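Local atomic coordinates of polyketide synthase/nonribosomal peptide synthetase hybrid RzxB (PDB entry 5IL6), a protein that probably dehydrates beta-hydroxyacyl intermediates during assembly of the polyketide rhizoxin, through the dehydratase domain modelled here. Residues 13-17 / 58-63; 180-185 / 216-220; 188-192 / 244-248. All coordinates share one frame. Residue numbers count along the deposited sequence, not the author numbering.

Contact 1 (13-17 / 58-63); sequences LHPLL and VMIQAA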
ATOM      1  N   LEU A  13     -18.797  -3.642  -4.537  1.00 30.56           N
ATOM      2  CA  LEU A  13     -18.519  -2.308  -5.057  1.00 34.19           C
ATOM      3  C   LEU A  13     -17.124  -2.236  -5.648  1.00 37.56           C
ATOM      4  O   LEU A  13     -16.872  -1.443  -6.563  1.00 39.34           O
ATOM      5  CB  LEU A  13     -18.645  -1.265  -3.947  1.00 33.93           C
ATOM      6  CG  LEU A  13     -19.922  -1.281  -3.117  1.00 38.43           C
ATOM      7  CD1 LEU A  13     -19.801  -0.250  -2.005  1.00 41.03           C
ATOM      8  CD2 LEU A  13     -21.146  -1.035  -3.969  1.00 41.63           C
ATOM      9  N   HIS A  14     -16.221  -3.062  -5.140  1.00 31.02           N
ATOM     10  CA  HIS A  14     -14.797  -3.025  -5.420  1.00 31.61           C
ATOM     11  C   HIS A  14     -14.220  -4.317  -4.859  1.00 27.79           C
ATOM     12  O   HIS A  14     -14.715  -4.808  -3.838  1.00 26.19           O
ATOM     13  CB  HIS A  14     -14.159  -1.792  -4.777  1.00 26.83           C
ATOM     14  CG  HIS A  14     -12.725  -1.583  -5.146  1.00 22.47           C
ATOM     15  ND1 HIS A  14     -11.690  -2.210  -4.487  1.00 20.56           N
ATOM     16  CD2 HIS A  14     -12.150  -0.803  -6.092  1.00 27.76           C
ATOM     17  CE1 HIS A  14     -10.540  -1.831  -5.015  1.00 24.09           C
ATOM     18  NE2 HIS A  14     -10.791  -0.977  -5.990  1.00 24.97           N
ATOM     19  N   PRO A  15     -13.201  -4.910  -5.485  1.00 29.94           N
ATOM     20  CA  PRO A  15     -12.666  -6.173  -4.947  1.00 33.16           C
ATOM     21  C   PRO A  15     -12.267  -6.103  -3.482  1.00 34.06           C
ATOM     22  O   PRO A  15     -12.306  -7.129  -2.790  1.00 38.75           O
ATOM     23  CB  PRO A  15     -11.456  -6.451  -5.848  1.00 36.91           C
ATOM     24  CG  PRO A  15     -11.747  -5.739  -7.118  1.00 36.58           C
ATOM     25  CD  PRO A  15     -12.594  -4.549  -6.778  1.00 33.35           C
ATOM     26  N   LEU A  16     -11.886  -4.926  -2.983  1.00 30.87           N
ATOM     27  CA  LEU A  16     -11.486  -4.757  -1.592  1.00 29.47           C
ATOM     28  C   LEU A  16     -12.476  -3.938  -0.776  1.00 30.14           C
ATOM     29  O   LEU A  16     -12.220  -3.681   0.407  1.00 29.24           O
ATOM     30  CB  LEU A  16     -10.106  -4.092  -1.512  1.00 31.40           C
ATOM     31  CG  LEU A  16      -8.886  -4.910  -1.942  1.00 36.89           C
ATOM     32  CD1 LEU A  16      -7.626  -4.070  -1.783  1.00 37.99           C
ATOM     33  CD2 LEU A  16      -8.770  -6.206  -1.154  1.00 37.63           C
ATOM     34  N   LEU A  17     -13.597  -3.529  -1.365  1.00 27.27           N
ATOM     35  CA  LEU A  17     -14.626  -2.756  -0.662  1.00 26.24           C
ATOM     36  C   LEU A  17     -15.954  -3.374  -1.091  1.00 23.83           C
ATOM     37  O   LEU A  17     -16.524  -3.003  -2.119  1.00 24.18           O
ATOM     38  CB  LEU A  17     -14.544  -1.271  -0.995  1.00 28.18           C
ATOM     39  CG  LEU A  17     -15.304  -0.341  -0.052  1.00 30.43           C
ATOM     40  CD1 LEU A  17     -14.490  -0.112   1.210  1.00 29.05           C
ATOM     41  CD2 LEU A  17     -15.622   0.975  -0.739  1.00 39.48           C
ATOM     42  N   VAL A  58      -5.630   0.955  -0.793  1.00 17.51           N
ATOM     43  CA  VAL A  58      -6.547   0.742  -1.909  1.00 18.48           C
ATOM     44  C   VAL A  58      -7.990   0.803  -1.427  1.00 17.81           C
ATOM     45  O   VAL A  58      -8.872   1.318  -2.123  1.00 20.18           O
ATOM     46  CB  VAL A  58      -6.235  -0.599  -2.600  1.00 19.06           C
ATOM     47  CG1 VAL A  58      -7.297  -0.933  -3.643  1.00 23.31           C
ATOM     48  CG2 VAL A  58      -4.852  -0.555  -3.235  1.00 20.00           C
ATOM     49  N   MET A  59      -8.254   0.272  -0.235  1.00 20.19           N
ATOM     50  CA  MET A  59      -9.607   0.318   0.304  1.00 22.47           C
ATOM     51  C   MET A  59     -10.056   1.753   0.537  1.00 22.10           C
ATOM     52  O   MET A  59     -11.213   2.100   0.277  1.00 20.60           O
ATOM     53  CB  MET A  59      -9.664  -0.491   1.593  1.00 25.30           C
ATOM     54  CG  MET A  59     -11.055  -0.656   2.188  1.00 42.22           C
ATOM     55  SD  MET A  59     -11.060  -1.640   3.703  1.00 44.75           S
ATOM     56  CE  MET A  59      -9.829  -2.883   3.316  1.00 23.91           C
ATOM     57  N   ILE A  60      -9.156   2.602   1.032  1.00 20.32           N
ATOM     58  CA  ILE A  60      -9.487   4.012   1.214  1.00 19.20           C
ATOM     59  C   ILE A  60      -9.769   4.664  -0.130  1.00 21.65           C
ATOM     60  O   ILE A  60     -10.731   5.429  -0.278  1.00 22.60           O
ATOM     61  CB  ILE A  60      -8.352   4.733   1.964  1.00 20.04           C
ATOM     62  CG1 ILE A  60      -8.210   4.155   3.375  1.00 26.68           C
ATOM     63  CG2 ILE A  60      -8.618   6.237   2.026  1.00 22.69           C
ATOM     64  CD1 ILE A  60      -6.995   4.656   4.134  1.00 25.65           C
ATOM     65  N   GLN A  61      -8.938   4.370  -1.133  1.00 23.00           N
ATOM     66  CA  GLN A  61      -9.146   4.937  -2.461  1.00 23.53           C
ATOM     67  C   GLN A  61     -10.486   4.498  -3.042  1.00 24.37           C
ATOM     68  O   GLN A  61     -11.218   5.310  -3.618  1.00 25.57           O
ATOM     69  CB  GLN A  61      -7.996   4.533  -3.385  1.00 26.45           C
ATOM     70  CG  GLN A  61      -6.651   5.130  -2.983  1.00 34.42           C
ATOM     71  CD  GLN A  61      -5.478   4.495  -3.704  1.00 33.68           C
ATOM     72  OE1 GLN A  61      -5.581   3.386  -4.229  1.00 30.25           O
ATOM     73  NE2 GLN A  61      -4.353   5.199  -3.736  1.00 28.92           N
ATOM     74  N   ALA A  62     -10.825   3.216  -2.898  1.00 24.88           N
ATOM     75  CA  ALA A  62     -12.108   2.728  -3.395  1.00 22.66           C
ATOM     76  C   ALA A  62     -13.269   3.380  -2.653  1.00 20.00           C
ATOM     77  O   ALA A  62     -14.269   3.768  -3.266  1.00 22.01           O
ATOM     78  CB  ALA A  62     -12.175   1.208  -3.264  1.00 21.24           C
ATOM     79  N   ALA A  63     -13.157   3.501  -1.328  1.00 19.25           N
ATOM     80  CA  ALA A  63     -14.243   4.079  -0.542  1.00 20.06           C
ATOM     81  C   ALA A  63     -14.461   5.539  -0.909  1.00 25.47           C
ATOM     82  O   ALA A  63     -15.603   5.982  -1.076  1.00 23.20           O
ATOM     83  CB  ALA A  63     -13.940   3.944   0.950  1.00 19.50           C
TER
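Start at Val58 on helix 53-67 and follow the helix towards its C-terminal end; the incoming loop, residues 13-17, lies along one side of it. Val58 CG1 touches both His14 CE1, at 3.6 Å, and Leu16 CD1, at 3.7 Å. One residue on, Met59 CG touches Leu17 CD1 at 3.6 Å and the carbonyl Leu16 O at 3.7 Å; that oxygen is hydrogen-bonded to Ser31 OG. A turn of helix beyond Val58, Ala62 makes a CH-pi contact, its CB 3.5 Å from the centroid of the His14 ring and only 13° off the normal. Leu16 N donates to His14 ND1 at 3.1 Å inside the type I turn His14 to Leu17, which helps to set the ring, and Phe200 also meets it. Ala63 closes the row, its CA 3.4 Å from Leu17 CD2. No hydrogen bond crosses between the segments. The result is a loop packed on the long helix of the N-terminal hot-dog unit, the helix that the curved antiparallel sheet wraps.

Contact 2 (180-185 / 216-220); sequences RQGDQA and ALLLD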
ATOM      1  N   ARG A 180      20.297   0.090  -8.019  1.00 37.07           N
ATOM      2  CA  ARG A 180      20.553   1.066  -6.971  1.00 36.85           C
ATOM      3  C   ARG A 180      21.609   2.059  -7.433  1.00 40.07           C
ATOM      4  O   ARG A 180      22.628   1.672  -8.014  1.00 46.45           O
ATOM      5  CB  ARG A 180      21.017   0.386  -5.679  1.00 52.38           C
ATOM      6  CG  ARG A 180      21.340   1.369  -4.567  1.00 56.75           C
ATOM      7  CD  ARG A 180      21.706   0.670  -3.275  1.00 56.06           C
ATOM      8  NE  ARG A 180      22.061   1.636  -2.240  1.00 58.63           N
ATOM      9  CZ  ARG A 180      22.495   1.314  -1.027  1.00 68.76           C
ATOM     10  NH1 ARG A 180      22.634   0.041  -0.679  1.00 70.18           N
ATOM     11  NH2 ARG A 180      22.791   2.270  -0.157  1.00 75.46           N
ATOM     12  N   GLN A 181      21.354   3.339  -7.173  1.00 47.28           N
ATOM     13  CA  GLN A 181      22.307   4.413  -7.451  1.00 51.38           C
ATOM     14  C   GLN A 181      22.378   5.281  -6.198  1.00 46.11           C
ATOM     15  O   GLN A 181      21.547   6.174  -6.008  1.00 41.77           O
ATOM     16  CB  GLN A 181      21.890   5.228  -8.671  1.00 54.54           C
ATOM     17  CG  GLN A 181      22.874   6.328  -9.039  1.00 64.68           C
ATOM     18  CD  GLN A 181      24.163   5.777  -9.616  1.00 73.50           C
ATOM     19  OE1 GLN A 181      25.152   5.602  -8.903  1.00 75.11           O
ATOM     20  NE2 GLN A 181      24.157   5.497 -10.914  1.00 78.31           N
ATOM     21  N   GLY A 182      23.364   5.018  -5.347  1.00 46.40           N
ATOM     22  CA  GLY A 182      23.464   5.760  -4.100  1.00 49.73           C
ATOM     23  C   GLY A 182      22.270   5.471  -3.210  1.00 53.07           C
ATOM     24  O   GLY A 182      21.942   4.313  -2.926  1.00 49.04           O
ATOM     25  N   ASP A 183      21.605   6.534  -2.758  1.00 57.41           N
ATOM     26  CA  ASP A 183      20.426   6.411  -1.913  1.00 63.98           C
ATOM     27  C   ASP A 183      19.130   6.344  -2.716  1.00 45.97           C
ATOM     28  O   ASP A 183      18.053   6.578  -2.156  1.00 38.67           O
ATOM     29  CB  ASP A 183      20.367   7.573  -0.917  1.00 85.15           C
ATOM     30  CG  ASP A 183      20.401   8.929  -1.597  1.00103.05           C
ATOM     31  OD1 ASP A 183      20.257   8.979  -2.836  1.00109.86           O
ATOM     32  OD2 ASP A 183      20.567   9.946  -0.890  1.00108.52           O
ATOM     33  N   GLN A 184      19.211   6.028  -4.006  1.00 35.68           N
ATOM     34  CA  GLN A 184      18.042   5.887  -4.861  1.00 32.28           C
ATOM     35  C   GLN A 184      18.036   4.507  -5.503  1.00 32.52           C
ATOM     36  O   GLN A 184      19.088   3.893  -5.703  1.00 33.35           O
ATOM     37  CB  GLN A 184      18.009   6.950  -5.968  1.00 42.05           C
ATOM     38  CG  GLN A 184      17.754   8.356  -5.480  1.00 53.55           C
ATOM     39  CD  GLN A 184      17.390   9.306  -6.604  1.00 64.06           C
ATOM     40  OE1 GLN A 184      16.795   8.903  -7.604  1.00 66.41           O
ATOM     41  NE2 GLN A 184      17.743  10.578  -6.446  1.00 68.05           N
ATOM     42  N   ALA A 185      16.839   4.026  -5.827  1.00 29.75           N
ATOM     43  CA  ALA A 185      16.683   2.748  -6.499  1.00 28.55           C
ATOM     44  C   ALA A 185      15.548   2.851  -7.505  1.00 30.39           C
ATOM     45  O   ALA A 185      14.626   3.657  -7.347  1.00 35.10           O
ATOM     46  CB  ALA A 185      16.405   1.612  -5.507  1.00 29.52           C
ATOM     47  N   ALA A 216      15.975  -2.715  -1.543  1.00 31.95           N
ATOM     48  CA  ALA A 216      17.167  -2.462  -2.344  1.00 34.27           C
ATOM     49  C   ALA A 216      18.125  -1.533  -1.611  1.00 33.26           C
ATOM     50  O   ALA A 216      19.349  -1.665  -1.730  1.00 36.41           O
ATOM     51  CB  ALA A 216      16.778  -1.860  -3.695  1.00 35.33           C
ATOM     52  N   LEU A 217      17.585  -0.582  -0.856  1.00 27.15           N
ATOM     53  CA  LEU A 217      18.383   0.408  -0.148  1.00 30.70           C
ATOM     54  C   LEU A 217      18.801  -0.033   1.250  1.00 40.58           C
ATOM     55  O   LEU A 217      19.549   0.698   1.910  1.00 43.93           O
ATOM     56  CB  LEU A 217      17.601   1.723  -0.061  1.00 31.21           C
ATOM     57  CG  LEU A 217      17.250   2.361  -1.411  1.00 32.48           C
ATOM     58  CD1 LEU A 217      16.372   3.587  -1.227  1.00 36.85           C
ATOM     59  CD2 LEU A 217      18.513   2.735  -2.179  1.00 35.49           C
ATOM     60  N   LEU A 218      18.353  -1.201   1.717  1.00 40.69           N
ATOM     61  CA  LEU A 218      18.603  -1.630   3.087  1.00 41.13           C
ATOM     62  C   LEU A 218      19.422  -2.907   3.215  1.00 43.48           C
ATOM     63  O   LEU A 218      19.800  -3.259   4.338  1.00 37.29           O
ATOM     64  CB  LEU A 218      17.271  -1.832   3.828  1.00 39.78           C
ATOM     65  CG  LEU A 218      16.355  -0.611   3.937  1.00 37.07           C
ATOM     66  CD1 LEU A 218      15.060  -0.989   4.631  1.00 34.01           C
ATOM     67  CD2 LEU A 218      17.047   0.518   4.689  1.00 37.26           C
ATOM     68  N   LEU A 219      19.722  -3.602   2.115  1.00 48.26           N
ATOM     69  CA  LEU A 219      20.429  -4.876   2.224  1.00 53.36           C
ATOM     70  C   LEU A 219      21.733  -4.726   3.000  1.00 55.02           C
ATOM     71  O   LEU A 219      22.055  -5.561   3.853  1.00 49.13           O
ATOM     72  CB  LEU A 219      20.702  -5.448   0.833  1.00 56.36           C
ATOM     73  CG  LEU A 219      19.516  -6.089   0.107  1.00 62.12           C
ATOM     74  CD1 LEU A 219      19.892  -6.417  -1.330  1.00 62.29           C
ATOM     75  CD2 LEU A 219      19.026  -7.337   0.832  1.00 69.04           C
ATOM     76  N   ASP A 220      22.497  -3.667   2.721  1.00 66.80           N
ATOM     77  CA  ASP A 220      23.784  -3.490   3.388  1.00 82.34           C
ATOM     78  C   ASP A 220      23.610  -3.055   4.839  1.00 77.16           C
ATOM     79  O   ASP A 220      24.362  -3.495   5.716  1.00 69.07           O
ATOM     80  CB  ASP A 220      24.640  -2.487   2.615  1.00 98.40           C
ATOM     81  CG  ASP A 220      25.181  -3.065   1.322  1.00110.75           C
ATOM     82  OD1 ASP A 220      25.597  -4.244   1.324  1.00115.59           O
ATOM     83  OD2 ASP A 220      25.188  -2.344   0.301  1.00114.51           O
TER
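Leu217 gives up more surface here than any other residue. Its CB points sideways, yet the side chain runs over to the hairpin, where Leu217 CD1 lies 3.6 Å from Asp183 O and Leu217 CD2 lies 3.8 Å from Gly182 O and 4.1 Å from Ala185 CB. Strands 175-181 and 184-190 form a tight beta hairpin there, in the second hot-dog unit. Its two-residue loop is a type II' turn from Gln181 to Gln184, with Gly182 at a positive phi, closed by Gln184 N to Gln181 O at 3.1 Å and Gln181 N to Gln184 O at 2.8 Å. Arg180, next in buried area, is fully extended, and its NE donates to Gly182 O at 2.8 Å, which sets the guanidinium beside the loop 216-220. Leu217 O lies over one face of that group, while Arg180 NH1 reaches Asp220 OD2 in a long salt bridge of 3.6 Å. Ala216 packs its CB 3.9 Å from Ala185 CB, and its carbonyl O sits 3.7 Å from Arg180 CD.

Contact 3 (188-192 / 244-248); sequences RIALQ and PASLQ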
ATOM      1  N   ARG A 188      11.303  -2.416 -11.363  1.00 33.47           N
ATOM      2  CA  ARG A 188      10.274  -2.791 -12.321  1.00 35.96           C
ATOM      3  C   ARG A 188       9.383  -3.846 -11.684  1.00 30.19           C
ATOM      4  O   ARG A 188       9.876  -4.851 -11.163  1.00 28.92           O
ATOM      5  CB  ARG A 188      10.878  -3.324 -13.622  1.00 49.92           C
ATOM      6  CG  ARG A 188      11.266  -2.242 -14.614  1.00 64.54           C
ATOM      7  CD  ARG A 188      12.584  -1.589 -14.247  1.00 78.07           C
ATOM      8  NE  ARG A 188      13.091  -0.747 -15.326  1.00 95.00           N
ATOM      9  CZ  ARG A 188      14.328  -0.262 -15.382  1.00111.30           C
ATOM     10  NH1 ARG A 188      15.200  -0.538 -14.419  1.00117.32           N
ATOM     11  NH2 ARG A 188      14.698   0.494 -16.405  1.00117.09           N
ATOM     12  N   ILE A 189       8.077  -3.603 -11.719  1.00 27.23           N
ATOM     13  CA  ILE A 189       7.088  -4.489 -11.123  1.00 28.26           C
ATOM     14  C   ILE A 189       5.967  -4.704 -12.129  1.00 29.63           C
ATOM     15  O   ILE A 189       5.706  -3.852 -12.985  1.00 28.87           O
ATOM     16  CB  ILE A 189       6.538  -3.920  -9.795  1.00 26.21           C
ATOM     17  CG1 ILE A 189       5.851  -2.570 -10.031  1.00 27.05           C
ATOM     18  CG2 ILE A 189       7.664  -3.774  -8.781  1.00 22.58           C
ATOM     19  CD1 ILE A 189       5.142  -2.008  -8.809  1.00 27.73           C
ATOM     20  N   ALA A 190       5.318  -5.861 -12.038  1.00 29.48           N
ATOM     21  CA  ALA A 190       4.188  -6.157 -12.904  1.00 30.33           C
ATOM     22  C   ALA A 190       3.389  -7.297 -12.293  1.00 29.95           C
ATOM     23  O   ALA A 190       3.950  -8.178 -11.637  1.00 30.40           O
ATOM     24  CB  ALA A 190       4.638  -6.521 -14.324  1.00 31.08           C
ATOM     25  N   LEU A 191       2.083  -7.288 -12.549  1.00 26.97           N
ATOM     26  CA  LEU A 191       1.208  -8.341 -12.053  1.00 28.39           C
ATOM     27  C   LEU A 191       1.542  -9.682 -12.694  1.00 31.20           C
ATOM     28  O   LEU A 191       1.976  -9.759 -13.848  1.00 27.07           O
ATOM     29  CB  LEU A 191      -0.258  -7.998 -12.327  1.00 28.19           C
ATOM     30  CG  LEU A 191      -0.851  -6.787 -11.610  1.00 32.49           C
ATOM     31  CD1 LEU A 191      -2.249  -6.502 -12.137  1.00 30.38           C
ATOM     32  CD2 LEU A 191      -0.887  -7.026 -10.110  1.00 33.58           C
ATOM     33  N   GLN A 192       1.348 -10.749 -11.914  1.00 33.45           N
ATOM     34  CA  GLN A 192       1.534 -12.096 -12.439  1.00 37.74           C
ATOM     35  C   GLN A 192       0.513 -12.400 -13.529  1.00 36.43           C
ATOM     36  O   GLN A 192       0.838 -13.044 -14.534  1.00 40.46           O
ATOM     37  CB  GLN A 192       1.426 -13.111 -11.302  1.00 43.65           C
ATOM     38  CG  GLN A 192       1.765 -14.537 -11.695  1.00 47.44           C
ATOM     39  CD  GLN A 192       1.509 -15.522 -10.572  1.00 48.42           C
ATOM     40  OE1 GLN A 192       0.637 -15.308  -9.727  1.00 37.77           O
ATOM     41  NE2 GLN A 192       2.274 -16.607 -10.550  1.00 58.21           N
ATOM     42  N   PRO A 244      -1.177   1.036 -14.845  1.00 33.60           N
ATOM     43  CA  PRO A 244      -1.216  -0.201 -15.638  1.00 29.24           C
ATOM     44  C   PRO A 244      -0.725  -1.406 -14.852  1.00 28.20           C
ATOM     45  O   PRO A 244      -0.343  -1.286 -13.683  1.00 31.59           O
ATOM     46  CB  PRO A 244      -0.297   0.097 -16.831  1.00 32.20           C
ATOM     47  CG  PRO A 244       0.080   1.530 -16.732  1.00 35.95           C
ATOM     48  CD  PRO A 244      -0.171   1.986 -15.347  1.00 36.57           C
ATOM     49  N   ALA A 245      -0.728  -2.578 -15.490  1.00 29.69           N
ATOM     50  CA  ALA A 245      -0.288  -3.803 -14.833  1.00 31.90           C
ATOM     51  C   ALA A 245       1.227  -3.911 -14.726  1.00 30.73           C
ATOM     52  O   ALA A 245       1.717  -4.819 -14.048  1.00 29.30           O
ATOM     53  CB  ALA A 245      -0.836  -5.021 -15.581  1.00 31.09           C
ATOM     54  N   SER A 246       1.974  -3.025 -15.383  1.00 30.40           N
ATOM     55  CA  SER A 246       3.428  -2.986 -15.298  1.00 32.58           C
ATOM     56  C   SER A 246       3.856  -1.570 -14.944  1.00 31.76           C
ATOM     57  O   SER A 246       3.332  -0.602 -15.503  1.00 32.83           O
ATOM     58  CB  SER A 246       4.077  -3.423 -16.618  1.00 35.88           C
ATOM     59  OG  SER A 246       5.491  -3.349 -16.543  1.00 43.32           O
ATOM     60  N   LEU A 247       4.805  -1.449 -14.017  1.00 30.22           N
ATOM     61  CA  LEU A 247       5.156  -0.150 -13.461  1.00 36.72           C
ATOM     62  C   LEU A 247       6.655  -0.047 -13.229  1.00 33.96           C
ATOM     63  O   LEU A 247       7.343  -1.049 -13.016  1.00 30.51           O
ATOM     64  CB  LEU A 247       4.432   0.099 -12.133  1.00 49.05           C
ATOM     65  CG  LEU A 247       2.912   0.225 -12.194  1.00 61.82           C
ATOM     66  CD1 LEU A 247       2.324   0.209 -10.794  1.00 63.26           C
ATOM     67  CD2 LEU A 247       2.512   1.491 -12.922  1.00 65.49           C
ATOM     68  N   GLN A 248       7.143   1.190 -13.263  1.00 31.45           N
ATOM     69  CA  GLN A 248       8.459   1.551 -12.757  1.00 28.18           C
ATOM     70  C   GLN A 248       8.280   2.289 -11.440  1.00 28.38           C
ATOM     71  O   GLN A 248       7.355   3.093 -11.294  1.00 34.30           O
ATOM     72  CB  GLN A 248       9.220   2.452 -13.735  1.00 30.66           C
ATOM     73  CG  GLN A 248       9.574   1.821 -15.061  1.00 36.27           C
ATOM     74  CD  GLN A 248      10.319   2.787 -15.958  1.00 39.89           C
ATOM     75  OE1 GLN A 248      11.549   2.809 -15.974  1.00 47.06           O
ATOM     76  NE2 GLN A 248       9.578   3.603 -16.700  1.00 39.35           N
TER
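This is antiparallel pairing between neighbouring strands, 184-190 and 246-254, within the sheet of the second hot-dog unit of the dehydratase double hot-dog fold. The short segments run at 160° to each other with their axes 4.6 Å apart. Ile189 and Leu247 form the hydrogen-bonded pair: Ile189 N donates to Leu247 O at 3.0 Å, and Leu247 N returns to Ile189 O at 2.8 Å. Both side chains lie on the face that packs on helix 204-212, where they meet Leu206; between themselves Ile189 CG1 and Leu247 CB are 3.7 Å apart. The other face carries Arg188 with Gln248 and Ala190 with Ser246, the non-hydrogen-bonded pairs. There Ser246 OG and Gln248 NE2 hydrogen-bond to Asp270 and to the backbone of Asp269, just after strand 261-268. Beyond Ala190 the pairing carries on for one more bond, Leu191 N to Ala245 O at 2.9 Å. At this end the strands draw close, and Ala190 CA lies just 3.0 Å from Ala245 O.

In the fold
Contact 1 belongs to the first hot-dog unit; contacts 2 and 3 belong to the second. Contact 1 is also the most buried, a loop on a helix joined by apolar packing and a ring face. Contact 2, about 32 Å away between centres and on the opposite side of the chain's centre, lies farther out, and there a long salt bridge joins the apolar contacts. Contact 3 is partly buried and is the one whose segments are tied by backbone hydrogen bonds. Contacts 2 and 3 share strand 184-190: its start meets the loop that follows helix 204-212, while its end pairs with strand 246-254 and packs on that same helix.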